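Local atomic coordinates of 2-Keto-3-deoxy-(6-phospho-)gluconate aldolase (PDB entry 2R91), a protein that is an aldolase of the dihydrodipicolinate synthetase family, built on a parallel beta/alpha (TIM) barrel and assembled as a four-chain particle. Residues A[175-187]-A[217-231]. Residues are numbered along the deposited sequence; the frame is centred on the assembly and turned at random.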
# COMPACT_ATOMS: atom_id res chain seq x y z
N TYR A 175 20.30 -10.54 -9.91
CA TYR A 175 19.38 -10.76 -11.03
C TYR A 175 18.04 -10.09 -10.72
O TYR A 175 17.59 -10.09 -9.56
CB TYR A 175 19.08 -12.26 -11.18
CG TYR A 175 20.33 -13.08 -11.37
CD1 TYR A 175 20.75 -13.44 -12.65
CD2 TYR A 175 21.11 -13.44 -10.30
CE1 TYR A 175 21.92 -14.14 -12.85
CE2 TYR A 175 22.29 -14.18 -10.49
CZ TYR A 175 22.66 -14.53 -11.77
OH TYR A 175 23.82 -15.25 -11.96
N ASN A 176 17.42 -9.53 -11.73
CA ASN A 176 16.06 -9.03 -11.57
C ASN A 176 15.07 -10.02 -12.17
O ASN A 176 15.34 -10.62 -13.23
CB ASN A 176 15.90 -7.61 -12.17
CG ASN A 176 14.48 -7.10 -12.05
OD1 ASN A 176 13.64 -7.44 -12.86
ND2 ASN A 176 14.19 -6.33 -11.01
N GLY A 177 13.93 -10.21 -11.51
CA GLY A 177 12.98 -11.27 -11.90
C GLY A 177 11.72 -10.78 -12.62
O GLY A 177 10.82 -11.57 -12.92
N SER A 178 11.64 -9.49 -12.91
CA SER A 178 10.47 -8.92 -13.58
C SER A 178 10.59 -9.04 -15.11
O SER A 178 11.60 -8.63 -15.69
CB SER A 178 10.24 -7.46 -13.13
OG SER A 178 9.19 -6.87 -13.90
N ASP A 179 9.61 -9.66 -15.75
CA ASP A 179 9.60 -9.76 -17.23
C ASP A 179 9.64 -8.37 -17.91
O ASP A 179 10.15 -8.23 -19.02
CB ASP A 179 8.34 -10.46 -17.69
CG ASP A 179 8.39 -11.97 -17.41
OD1 ASP A 179 9.18 -12.67 -18.05
OD2 ASP A 179 7.66 -12.41 -16.53
N SER A 180 9.09 -7.37 -17.23
CA SER A 180 9.05 -6.01 -17.81
C SER A 180 10.41 -5.32 -17.75
O SER A 180 10.59 -4.23 -18.32
CB SER A 180 8.01 -5.20 -17.06
OG SER A 180 8.55 -4.90 -15.78
N LEU A 181 11.38 -5.92 -17.05
CA LEU A 181 12.72 -5.33 -16.86
C LEU A 181 13.89 -6.12 -17.47
O LEU A 181 15.06 -5.88 -17.11
CB LEU A 181 13.01 -5.04 -15.37
CG LEU A 181 12.14 -3.97 -14.69
CD1 LEU A 181 12.37 -3.91 -13.17
CD2 LEU A 181 12.43 -2.57 -15.36
N VAL A 182 13.62 -7.04 -18.39
CA VAL A 182 14.71 -7.81 -19.02
C VAL A 182 15.70 -6.91 -19.77
O VAL A 182 16.91 -6.94 -19.55
CB VAL A 182 14.15 -8.89 -19.95
CG1 VAL A 182 15.27 -9.54 -20.78
CG2 VAL A 182 13.40 -10.00 -19.10
N PHE A 183 15.16 -6.12 -20.69
CA PHE A 183 15.94 -5.11 -21.39
C PHE A 183 16.72 -4.23 -20.42
O PHE A 183 17.95 -4.16 -20.48
CB PHE A 183 14.97 -4.32 -22.30
CG PHE A 183 15.45 -2.95 -22.70
CD1 PHE A 183 16.75 -2.76 -23.17
CD2 PHE A 183 14.57 -1.88 -22.67
CE1 PHE A 183 17.18 -1.46 -23.56
CE2 PHE A 183 14.98 -0.59 -23.06
CZ PHE A 183 16.26 -0.38 -23.51
N ALA A 184 16.03 -3.58 -19.49
CA ALA A 184 16.66 -2.70 -18.54
C ALA A 184 17.77 -3.36 -17.69
O ALA A 184 18.83 -2.78 -17.46
CB ALA A 184 15.62 -2.07 -17.63
N SER A 185 17.51 -4.59 -17.24
CA SER A 185 18.55 -5.35 -16.49
C SER A 185 19.85 -5.55 -17.28
O SER A 185 20.93 -5.39 -16.75
CB SER A 185 17.99 -6.73 -16.10
OG SER A 185 16.86 -6.58 -15.26
N PHE A 186 19.75 -5.97 -18.53
CA PHE A 186 20.97 -6.09 -19.36
C PHE A 186 21.64 -4.73 -19.59
O PHE A 186 22.88 -4.59 -19.52
CB PHE A 186 20.64 -6.78 -20.66
CG PHE A 186 20.24 -8.24 -20.50
CD1 PHE A 186 21.00 -9.10 -19.69
CD2 PHE A 186 19.15 -8.75 -21.17
CE1 PHE A 186 20.62 -10.47 -19.55
CE2 PHE A 186 18.76 -10.10 -21.05
CZ PHE A 186 19.52 -10.95 -20.24
N ALA A 187 20.81 -3.72 -19.85
CA ALA A 187 21.31 -2.34 -20.06
C ALA A 187 22.11 -1.80 -18.88
O ALA A 187 23.13 -1.08 -19.05
CB ALA A 187 20.14 -1.43 -20.37
N ILE A 217 19.94 -0.58 -28.83
CA ILE A 217 18.96 -0.34 -27.77
C ILE A 217 17.54 -0.29 -28.30
O ILE A 217 16.60 -0.77 -27.66
CB ILE A 217 19.32 0.93 -26.97
CG1 ILE A 217 20.70 0.76 -26.32
CG2 ILE A 217 18.25 1.24 -25.93
CD1 ILE A 217 20.77 -0.35 -25.28
N GLU A 218 17.37 0.26 -29.50
CA GLU A 218 16.05 0.33 -30.12
C GLU A 218 15.44 -1.06 -30.39
O GLU A 218 14.26 -1.28 -30.12
CB GLU A 218 16.05 1.19 -31.39
CG GLU A 218 16.42 2.69 -31.16
CD GLU A 218 17.90 2.89 -30.80
OE1 GLU A 218 18.75 2.01 -31.13
OE2 GLU A 218 18.22 3.93 -30.18
N ARG A 219 16.23 -1.99 -30.94
CA ARG A 219 15.74 -3.36 -31.14
C ARG A 219 15.40 -4.05 -29.79
O ARG A 219 14.36 -4.72 -29.65
CB ARG A 219 16.77 -4.21 -31.91
CG ARG A 219 16.43 -5.70 -31.92
CD ARG A 219 17.27 -6.51 -32.93
NE ARG A 219 16.89 -7.92 -32.95
CZ ARG A 219 15.91 -8.44 -33.69
NH1 ARG A 219 15.17 -7.67 -34.48
NH2 ARG A 219 15.64 -9.74 -33.62
N ALA A 220 16.29 -3.91 -28.82
CA ALA A 220 16.08 -4.47 -27.46
C ALA A 220 14.78 -3.96 -26.86
O ALA A 220 13.97 -4.73 -26.33
CB ALA A 220 17.23 -4.09 -26.54
N ARG A 221 14.59 -2.64 -26.93
CA ARG A 221 13.38 -2.04 -26.41
C ARG A 221 12.13 -2.50 -27.16
O ARG A 221 11.09 -2.76 -26.57
CB ARG A 221 13.47 -0.50 -26.47
CG ARG A 221 12.33 0.20 -25.76
CD ARG A 221 12.70 1.67 -25.53
NE ARG A 221 12.83 2.38 -26.79
CZ ARG A 221 13.64 3.42 -26.99
NH1 ARG A 221 14.41 3.89 -26.01
NH2 ARG A 221 13.66 4.02 -28.16
N SER A 222 12.22 -2.60 -28.48
CA SER A 222 11.11 -3.10 -29.26
C SER A 222 10.72 -4.55 -28.92
O SER A 222 9.53 -4.87 -28.81
CB SER A 222 11.44 -3.02 -30.75
OG SER A 222 10.36 -3.60 -31.48
N LEU A 223 11.72 -5.42 -28.79
CA LEU A 223 11.48 -6.80 -28.35
C LEU A 223 10.84 -6.82 -26.95
O LEU A 223 9.89 -7.54 -26.72
CB LEU A 223 12.81 -7.59 -28.32
CG LEU A 223 13.43 -7.86 -29.70
CD1 LEU A 223 14.75 -8.55 -29.55
CD2 LEU A 223 12.47 -8.68 -30.56
N GLN A 224 11.37 -6.01 -26.04
CA GLN A 224 10.75 -5.85 -24.71
C GLN A 224 9.27 -5.48 -24.75
O GLN A 224 8.44 -6.04 -24.00
CB GLN A 224 11.52 -4.82 -23.88
CG GLN A 224 10.92 -4.62 -22.46
CD GLN A 224 11.10 -5.85 -21.58
OE1 GLN A 224 10.15 -6.59 -21.28
NE2 GLN A 224 12.32 -6.09 -21.19
N PHE A 225 8.91 -4.55 -25.62
CA PHE A 225 7.53 -4.10 -25.67
C PHE A 225 6.63 -5.22 -26.22
O PHE A 225 5.50 -5.40 -25.77
CB PHE A 225 7.39 -2.83 -26.53
CG PHE A 225 7.95 -1.58 -25.88
CD1 PHE A 225 8.09 -1.49 -24.49
CD2 PHE A 225 8.29 -0.47 -26.67
CE1 PHE A 225 8.61 -0.31 -23.89
CE2 PHE A 225 8.80 0.70 -26.09
CZ PHE A 225 8.95 0.78 -24.70
N LEU A 226 7.14 -5.96 -27.18
CA LEU A 226 6.41 -7.13 -27.69
C LEU A 226 6.15 -8.16 -26.58
O LEU A 226 5.06 -8.70 -26.46
CB LEU A 226 7.22 -7.78 -28.81
CG LEU A 226 6.41 -8.63 -29.76
CD1 LEU A 226 5.41 -7.70 -30.60
CD2 LEU A 226 7.34 -9.41 -30.66
N LEU A 227 7.18 -8.43 -25.79
CA LEU A 227 7.04 -9.31 -24.61
C LEU A 227 6.00 -8.78 -23.62
O LEU A 227 5.16 -9.55 -23.12
CB LEU A 227 8.40 -9.44 -23.90
CG LEU A 227 8.37 -10.25 -22.57
CD1 LEU A 227 7.79 -11.67 -22.80
CD2 LEU A 227 9.77 -10.32 -21.93
N ASP A 228 6.06 -7.47 -23.31
CA ASP A 228 5.07 -6.84 -22.41
C ASP A 228 3.62 -7.08 -22.86
O ASP A 228 2.75 -7.37 -22.04
CB ASP A 228 5.35 -5.33 -22.28
CG ASP A 228 6.68 -5.05 -21.63
OD1 ASP A 228 7.19 -5.94 -20.90
OD2 ASP A 228 7.21 -3.93 -21.81
N GLU A 229 3.37 -7.00 -24.17
CA GLU A 229 2.02 -7.20 -24.70
C GLU A 229 1.56 -8.63 -24.44
O GLU A 229 0.41 -8.88 -24.15
CB GLU A 229 2.01 -6.99 -26.20
CG GLU A 229 2.27 -5.55 -26.63
CD GLU A 229 2.31 -5.39 -28.17
OE1 GLU A 229 1.81 -6.30 -28.91
OE2 GLU A 229 2.84 -4.34 -28.61
N ILE A 230 2.50 -9.56 -24.58
CA ILE A 230 2.18 -10.99 -24.37
C ILE A 230 1.91 -11.24 -22.89
O ILE A 230 0.90 -11.84 -22.54
CB ILE A 230 3.34 -11.88 -24.91
CG1 ILE A 230 3.37 -11.85 -26.45
CG2 ILE A 230 3.18 -13.35 -24.40
CD1 ILE A 230 4.71 -12.32 -27.08
N VAL A 231 2.79 -10.76 -22.03
CA VAL A 231 2.56 -10.82 -20.58
C VAL A 231 1.21 -10.21 -20.13
O VAL A 231 0.45 -10.81 -19.33
CB VAL A 231 3.72 -10.12 -19.83
CG1 VAL A 231 3.45 -10.02 -18.32
CG2 VAL A 231 5.04 -10.89 -20.10
O HOH W 1 9.02 -3.05 -20.20
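Phe183 of helix 182-187 drops as a knob into a hole of helix 217-231, joining a barrel helix of this TIM-barrel aldolase to the helical region that follows the last barrel strand, 192-193. The two helices run roughly antiparallel (148°), their axes 9.6 Å apart at the closest. The hole is lined by Ile217, Ala220, Arg221 and Gln224, and the small Ala220 lets the ring come close to the helix backbone, with Arg221 N lying over the centre of one ring face. With CG anti to the backbone N (chi1 158°), the ring reaches across; Phe183 CZ meets Ile217 CG2 at 3.5 Å, the methyl lying at the ring edge. Arg221 runs alongside, its CB 3.7 Å from Phe183 CE2, while its guanidinium leads away to make weak bonds with backbone oxygens of a second subunit; Val188 of that subunit also packs on Phe183. At the N-terminal end of the short helix, Gln224 bends at chi2 and lays its amide against the backbone of 179-183. Asp179 CB packs against Val231 CG2 at 4.1 Å; its OD2 and OD1 are hydrogen-bonded to the hydroxyls of Ser196 and Ser197. Beside the amide a water donates to Ser180 O at 2.7 Å and to Asp228 OD2 at 2.6 Å.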